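Cellulosomal scaffoldin (Acetivibrio cellulolyticus, PDB 4WI0) probably hydrolyses internal beta-1,4-glucosidic bonds of cellulose as a whole protein, and through this X-module and calcium-binding dockerin part binds a type II cohesin. Local coordinates at residues B[38-41]-B[42-46]; B[49-52]-B[53-57]; B[13-16]-B[17-20]. The protein carries 1 engineered substitution. All blocks are in the same frame, centred on the assembly; numbering follows the deposited sequence.

How the contacts relate
From the N terminus, contact 3 comes first: residues 13-20 leave the loop after strand 2-10 and turn into helix 19-22. Contact 1 follows, closing the turn from strand 34-38 to strand 44-50, and contact 2 closes the bend from that strand to strand 53-60. The three stand in series, none nesting in or crossing another. Contacts 1 and 2 share strand 44-50, each linking the two sheets of the X-module, with centres 19 Å apart. Contact 3 touches contact 1, Ser-41 CB lying 3.5 Å from Pro-20 O, but is about 19 Å from contact 2 between nearest atoms. It also approaches the dockerin, the Thr-18 side chain coming to about 4 Å from that of Asp-134.

Contact 1: residues B[38-41]-B[42-46]; sequences VTDS and NGYFE
The carboxylate of Asp-40 lies against the near end of the Tyr-44 side chain, with OD1 3.4 Å from Tyr-44 CB and OD2 in plane with the ring, 3.9 Å from Tyr-44 CD2. OD2 is thus at the edge of the ring and not over its face, so the two flat groups do not stack; their planes are 32° apart. OD1 does the polar work. It accepts the backbone N-H of Asn-42 at 2.8 Å, the bond that defines an Asx turn, and also that of Tyr-44 N at 2.9 Å. These donors reach OD1 from opposite faces of the carboxylate plane, which should restrict rotation of the group. With chi1 at 61°, Asp-40 CG stands between its own N and carbonyl carbon, which folds the acid back over the turn. The second oxygen, OD2, accepts from a water that also donates to Asn-42 OD1.

Gly-43 N donates to Asp-40 O at 2.9 Å, closing a type I turn, and Asp-40 N donates to Tyr-44 O at 3.0 Å. With Gly-43 at positive phi, this is the pattern of a type I turn followed by a G1 bulge. Beside it, Thr-39 CG2 packs 3.3 Å from Gly-43 O and meets the Phe-45 ring obliquely, while Thr-39 OG1 is hydrogen-bonded to Lys-23 O and Phe-26 N. The Tyr-44 hydroxyl donates to the anti lone pair of Glu-46 OE1, which holds the far end of the ring.

The turn carries the chain from strand 34-38 to strand 44-50, outermost strands, within this chain, of the four-stranded and three-stranded sheets. There Gly-43 and Phe-45 bond through their backbones to strand 2-10, and the Phe-45 side chain reaches both that strand and strand 27-31.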
loop_
_atom_site.group_PDB
_atom_site.type_symbol
_atom_site.label_atom_id
_atom_site.label_comp_id
_atom_site.label_asym_id
_atom_site.label_seq_id
_atom_site.Cartn_x
_atom_site.Cartn_y
_atom_site.Cartn_z
ATOM N N VAL B 38 -12.655 11.062 22.700
ATOM C CA VAL B 38 -12.405 10.178 21.568
ATOM C C VAL B 38 -13.233 10.652 20.381
ATOM O O VAL B 38 -14.406 11.026 20.547
ATOM C CB VAL B 38 -12.757 8.731 21.926
ATOM C CG1 VAL B 38 -12.436 7.804 20.770
ATOM C CG2 VAL B 38 -11.993 8.303 23.177
ATOM N N THR B 39 -12.636 10.643 19.191
ATOM C CA THR B 39 -13.337 11.119 18.004
ATOM C C THR B 39 -14.467 10.152 17.620
ATOM O O THR B 39 -14.333 8.944 17.801
ATOM C CB THR B 39 -12.402 11.308 16.791
ATOM O OG1 THR B 39 -11.722 10.081 16.496
ATOM C CG2 THR B 39 -11.387 12.423 17.048
ATOM N N ASP B 40 -15.567 10.704 17.101
ATOM C CA ASP B 40 -16.670 9.900 16.558
ATOM C C ASP B 40 -16.383 9.481 15.115
ATOM O O ASP B 40 -15.267 9.673 14.621
ATOM C CB ASP B 40 -18.010 10.659 16.667
ATOM C CG ASP B 40 -18.023 11.979 15.899
ATOM O OD1 ASP B 40 -17.272 12.155 14.909
ATOM O OD2 ASP B 40 -18.805 12.860 16.302
ATOM N N SER B 41 -17.382 8.915 14.433
ATOM C CA SER B 41 -17.194 8.422 13.069
ATOM C C SER B 41 -16.988 9.538 12.040
ATOM O O SER B 41 -16.560 9.272 10.918
ATOM C CB SER B 41 -18.362 7.533 12.654
ATOM O OG SER B 41 -19.574 8.271 12.609
ATOM N N ASN B 42 -17.294 10.777 12.415
ATOM C CA ASN B 42 -16.992 11.934 11.580
ATOM C C ASN B 42 -15.625 12.537 11.913
ATOM O O ASN B 42 -15.261 13.558 11.346
ATOM C CB ASN B 42 -18.065 13.023 11.741
ATOM C CG ASN B 42 -19.475 12.518 11.482
ATOM O OD1 ASN B 42 -20.438 12.979 12.107
ATOM N ND2 ASN B 42 -19.612 11.585 10.554
ATOM N N GLY B 43 -14.886 11.915 12.832
ATOM C CA GLY B 43 -13.598 12.433 13.287
ATOM C C GLY B 43 -13.707 13.573 14.280
ATOM O O GLY B 43 -12.708 14.222 14.595
ATOM N N TYR B 44 -14.914 13.813 14.789
ATOM C CA TYR B 44 -15.172 14.961 15.656
ATOM C C TYR B 44 -14.954 14.646 17.134
ATOM O O TYR B 44 -15.397 13.617 17.623
ATOM C CB TYR B 44 -16.607 15.447 15.447
ATOM C CG TYR B 44 -16.975 16.619 16.312
ATOM C CD1 TYR B 44 -16.459 17.887 16.054
ATOM C CD2 TYR B 44 -17.839 16.464 17.385
ATOM C CE1 TYR B 44 -16.790 18.968 16.851
ATOM C CE2 TYR B 44 -18.182 17.541 18.186
ATOM C CZ TYR B 44 -17.656 18.789 17.915
ATOM O OH TYR B 44 -17.995 19.845 18.717
ATOM N N PHE B 45 -14.288 15.552 17.850
ATOM C CA PHE B 45 -14.133 15.431 19.303
ATOM C C PHE B 45 -14.580 16.703 20.016
ATOM O O PHE B 45 -14.529 17.801 19.442
ATOM C CB PHE B 45 -12.680 15.144 19.688
ATOM C CG PHE B 45 -11.739 16.278 19.398
ATOM C CD1 PHE B 45 -11.154 16.405 18.147
ATOM C CD2 PHE B 45 -11.432 17.211 20.378
ATOM C CE1 PHE B 45 -10.288 17.450 17.872
ATOM C CE2 PHE B 45 -10.560 18.256 20.111
ATOM C CZ PHE B 45 -9.993 18.378 18.856
ATOM N N GLU B 46 -14.960 16.544 21.282
ATOM C CA GLU B 46 -15.418 17.652 22.107
ATOM C C GLU B 46 -14.998 17.439 23.559
ATOM O O GLU B 46 -15.346 16.434 24.159
ATOM C CB GLU B 46 -16.937 17.742 22.020
ATOM C CG GLU B 46 -17.501 19.126 22.206
ATOM C CD GLU B 46 -19.001 19.117 22.063
ATOM O OE1 GLU B 46 -19.486 19.375 20.948
ATOM O OE2 GLU B 46 -19.678 18.807 23.058
HETATM O O HOH W 1 -20.122 14.543 14.589
#

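Contact 2: residues B[49-52]-B[53-57]; sequences DVAA and GTYTV
Tyr-55 reaches back to Val-50 and Ala-51 across a bend at one end of the beta-sandwich of the X-module, a domain whose sequence falls in the carboxypeptidase regulatory-like family of the transthyretin clan. The bend takes the chain from strand 44-50 in one sheet to strand 53-60 in the other. It leaves the first sheet at a G1 beta bulge, where Asp-49 and Val-50 both face Thr-2.

The conformation of Tyr-55 decides what it meets. Its CG lies anti to the carbonyl carbon and beside the backbone N (chi1 -56°), which throws the ring back toward the residues just before the strand; with chi2 at -82° the ring stands nearly perpendicular to the plane of CA, CB and CG. Val-50 points toward strand 53-57 in turn, and the two side chains pass in opposite senses. The valine branch that touches is CG1, anti to its backbone N, and it comes to 4.1 Å from Tyr-55 CE2, obliquely to the ring. Both side chains also touch Ile-30 of strand 27-31; Val-50 is buried, whereas Tyr-55 stays partly exposed.

At the far end of the ring the contact becomes polar. The carbonyl oxygen of Ala-51 accepts a hydrogen bond from the phenol hydroxyl, joining a side chain of one sheet to the backbone of the bend, and Ala-51 CB flanks it, 3.8 Å from Tyr-55 OH. Ala-51 O lies in the plane of the ring at its edge, 3.3 Å from Tyr-55 CE2. Seen from the acceptor the approach is less regular: Tyr-55 OH sits 2.6 Å from Ala-51 O, 47° out of the carbonyl plane.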
loop_
_atom_site.group_PDB
_atom_site.type_symbol
_atom_site.label_atom_id
_atom_site.label_comp_id
_atom_site.label_asym_id
_atom_site.label_seq_id
_atom_site.Cartn_x
_atom_site.Cartn_y
_atom_site.Cartn_z
ATOM N N ASP B 49 -15.633 21.829 29.865
ATOM C CA ASP B 49 -15.139 22.290 31.174
ATOM C C ASP B 49 -13.625 22.491 31.227
ATOM O O ASP B 49 -12.993 22.246 32.257
ATOM C CB ASP B 49 -15.573 21.333 32.298
ATOM C CG ASP B 49 -17.087 21.187 32.406
ATOM O OD1 ASP B 49 -17.827 22.136 32.066
ATOM O OD2 ASP B 49 -17.537 20.111 32.852
ATOM N N VAL B 50 -13.042 22.943 30.122
ATOM C CA VAL B 50 -11.600 23.178 30.074
ATOM C C VAL B 50 -11.311 24.563 30.643
ATOM O O VAL B 50 -11.959 25.545 30.268
ATOM C CB VAL B 50 -11.039 23.067 28.644
ATOM C CG1 VAL B 50 -9.540 23.338 28.631
ATOM C CG2 VAL B 50 -11.331 21.694 28.062
ATOM N N ALA B 51 -10.340 24.634 31.548
ATOM C CA ALA B 51 -9.930 25.904 32.134
ATOM C C ALA B 51 -9.116 26.698 31.124
ATOM O O ALA B 51 -8.332 26.133 30.356
ATOM C CB ALA B 51 -9.118 25.677 33.404
ATOM N N ALA B 52 -9.324 28.013 31.133
ATOM C CA ALA B 52 -8.569 28.941 30.308
ATOM C C ALA B 52 -7.085 28.843 30.645
ATOM O O ALA B 52 -6.718 28.716 31.809
ATOM C CB ALA B 52 -9.065 30.360 30.536
ATOM N N GLY B 53 -6.244 28.907 29.618
ATOM C CA GLY B 53 -4.808 28.675 29.759
ATOM C C GLY B 53 -4.204 28.208 28.447
ATOM O O GLY B 53 -4.901 28.108 27.441
ATOM N N THR B 54 -2.905 27.920 28.467
ATOM C CA THR B 54 -2.172 27.484 27.282
ATOM C C THR B 54 -1.645 26.068 27.481
ATOM O O THR B 54 -1.005 25.779 28.501
ATOM C CB THR B 54 -0.973 28.405 26.987
ATOM O OG1 THR B 54 -1.410 29.770 26.930
ATOM C CG2 THR B 54 -0.323 28.034 25.665
ATOM N N TYR B 55 -1.875 25.212 26.482
ATOM C CA TYR B 55 -1.669 23.775 26.608
ATOM C C TYR B 55 -0.994 23.160 25.398
ATOM O O TYR B 55 -1.034 23.697 24.290
ATOM C CB TYR B 55 -3.020 23.050 26.769
ATOM C CG TYR B 55 -3.872 23.518 27.919
ATOM C CD1 TYR B 55 -3.650 23.057 29.215
ATOM C CD2 TYR B 55 -4.919 24.413 27.712
ATOM C CE1 TYR B 55 -4.439 23.485 30.276
ATOM C CE2 TYR B 55 -5.713 24.849 28.767
ATOM C CZ TYR B 55 -5.473 24.382 30.043
ATOM O OH TYR B 55 -6.259 24.813 31.083
ATOM N N THR B 56 -0.395 22.001 25.634
ATOM C CA THR B 56 -0.048 21.077 24.577
ATOM C C THR B 56 -1.217 20.110 24.435
ATOM O O THR B 56 -1.713 19.603 25.432
ATOM C CB THR B 56 1.235 20.309 24.922
ATOM O OG1 THR B 56 2.300 21.248 25.095
ATOM C CG2 THR B 56 1.600 19.335 23.814
ATOM N N VAL B 57 -1.671 19.880 23.205
ATOM C CA VAL B 57 -2.709 18.883 22.937
ATOM C C VAL B 57 -2.059 17.654 22.304
ATOM O O VAL B 57 -1.301 17.791 21.345
ATOM C CB VAL B 57 -3.811 19.459 22.026
ATOM C CG1 VAL B 57 -4.853 18.403 21.697
ATOM C CG2 VAL B 57 -4.483 20.642 22.721
#

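Contact 3: residues B[13-16]-B[17-20]; sequences VTTS and TTAP
Residues 13-20 form the turn that leads from the loop after strand 2-10 into the short helix 19-22, on the side of the X-module near the dockerin. Thr-15 is gripped through its backbone at both ends. Its N-H points at Thr-18 OG1, 2.9 Å away and almost straight at 175°, while its carbonyl oxygen accepts Ala-19 N at 2.8 Å, nearly along the C=O axis. The second is an i+4 to i bond of helical type; a weak bond from Thr-18 N at 3.2 Å shares the same oxygen, Thr-15 O. Thr-18 OG1 sits between its own N and carbonyl carbon (chi1 66°), which turns the hydroxyl back over Thr-15. Thr-14 crosses Thr-18 obliquely, its OG1 3.6 Å from Ala-19 CB. The side chains of Thr-15 and Thr-17 run alongside each other in the same direction, and a water bridges their hydroxyls; another water meets Thr-18 OG1.

The Thr-18 side chain is about 4 Å from that of Asp-134, a calcium ligand of the dockerin, but about 8 Å from the ion, so it neighbours the site without being a ligand. The turn relies on directional bonds of hydroxyls, amides and water, not on an apolar core.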
loop_
_atom_site.group_PDB
_atom_site.type_symbol
_atom_site.label_atom_id
_atom_site.label_comp_id
_atom_site.label_asym_id
_atom_site.label_seq_id
_atom_site.Cartn_x
_atom_site.Cartn_y
_atom_site.Cartn_z
ATOM N N VAL B 13 -6.535 8.260 1.767
ATOM C CA VAL B 13 -7.848 8.373 1.128
ATOM C C VAL B 13 -8.798 7.277 1.624
ATOM O O VAL B 13 -8.394 6.128 1.779
ATOM C CB VAL B 13 -7.737 8.372 -0.421
ATOM C CG1 VAL B 13 -6.824 9.502 -0.890
ATOM C CG2 VAL B 13 -7.237 7.036 -0.956
ATOM N N THR B 14 -10.054 7.643 1.883
ATOM C CA THR B 14 -11.054 6.708 2.413
ATOM C C THR B 14 -12.256 6.608 1.483
ATOM O O THR B 14 -12.313 7.295 0.466
ATOM C CB THR B 14 -11.551 7.148 3.806
ATOM O OG1 THR B 14 -12.176 8.432 3.711
ATOM C CG2 THR B 14 -10.394 7.230 4.796
ATOM N N THR B 15 -13.200 5.734 1.837
ATOM C CA THR B 15 -14.494 5.635 1.159
ATOM C C THR B 15 -15.614 5.766 2.178
ATOM O O THR B 15 -15.362 5.836 3.385
ATOM C CB THR B 15 -14.670 4.281 0.445
ATOM O OG1 THR B 15 -14.755 3.232 1.419
ATOM C CG2 THR B 15 -13.515 4.018 -0.511
ATOM N N SER B 16 -16.853 5.775 1.681
ATOM C CA SER B 16 -18.042 5.849 2.525
ATOM C C SER B 16 -18.071 4.732 3.560
ATOM O O SER B 16 -18.532 4.929 4.686
ATOM C CB SER B 16 -19.304 5.756 1.655
ATOM O OG SER B 16 -19.222 6.646 0.555
ATOM N N THR B 17 -17.574 3.561 3.174
ATOM C CA THR B 17 -17.612 2.391 4.045
ATOM C C THR B 17 -16.473 2.417 5.073
ATOM O O THR B 17 -16.666 2.015 6.217
ATOM C CB THR B 17 -17.557 1.068 3.241
ATOM O OG1 THR B 17 -16.208 0.789 2.846
ATOM C CG2 THR B 17 -18.447 1.134 2.005
ATOM N N THR B 18 -15.290 2.881 4.670
ATOM C CA THR B 18 -14.113 2.837 5.547
ATOM C C THR B 18 -13.961 4.070 6.442
ATOM O O THR B 18 -13.423 3.957 7.536
ATOM C CB THR B 18 -12.794 2.668 4.759
ATOM O OG1 THR B 18 -12.546 3.832 3.965
ATOM C CG2 THR B 18 -12.841 1.437 3.862
ATOM N N ALA B 19 -14.402 5.237 5.973
ATOM C CA ALA B 19 -14.216 6.493 6.712
ATOM C C ALA B 19 -14.720 6.451 8.170
ATOM O O ALA B 19 -13.959 6.774 9.090
ATOM C CB ALA B 19 -14.836 7.656 5.953
ATOM N N PRO B 20 -15.987 6.048 8.390
ATOM C CA PRO B 20 -16.526 5.973 9.757
ATOM C C PRO B 20 -15.750 5.077 10.730
ATOM O O PRO B 20 -15.787 5.319 11.937
ATOM C CB PRO B 20 -17.951 5.431 9.553
ATOM C CG PRO B 20 -18.007 4.935 8.151
ATOM C CD PRO B 20 -17.034 5.774 7.391
HETATM O O HOH W 2 -9.928 3.258 2.967
HETATM O O HOH W 3 -14.907 0.629 0.713
#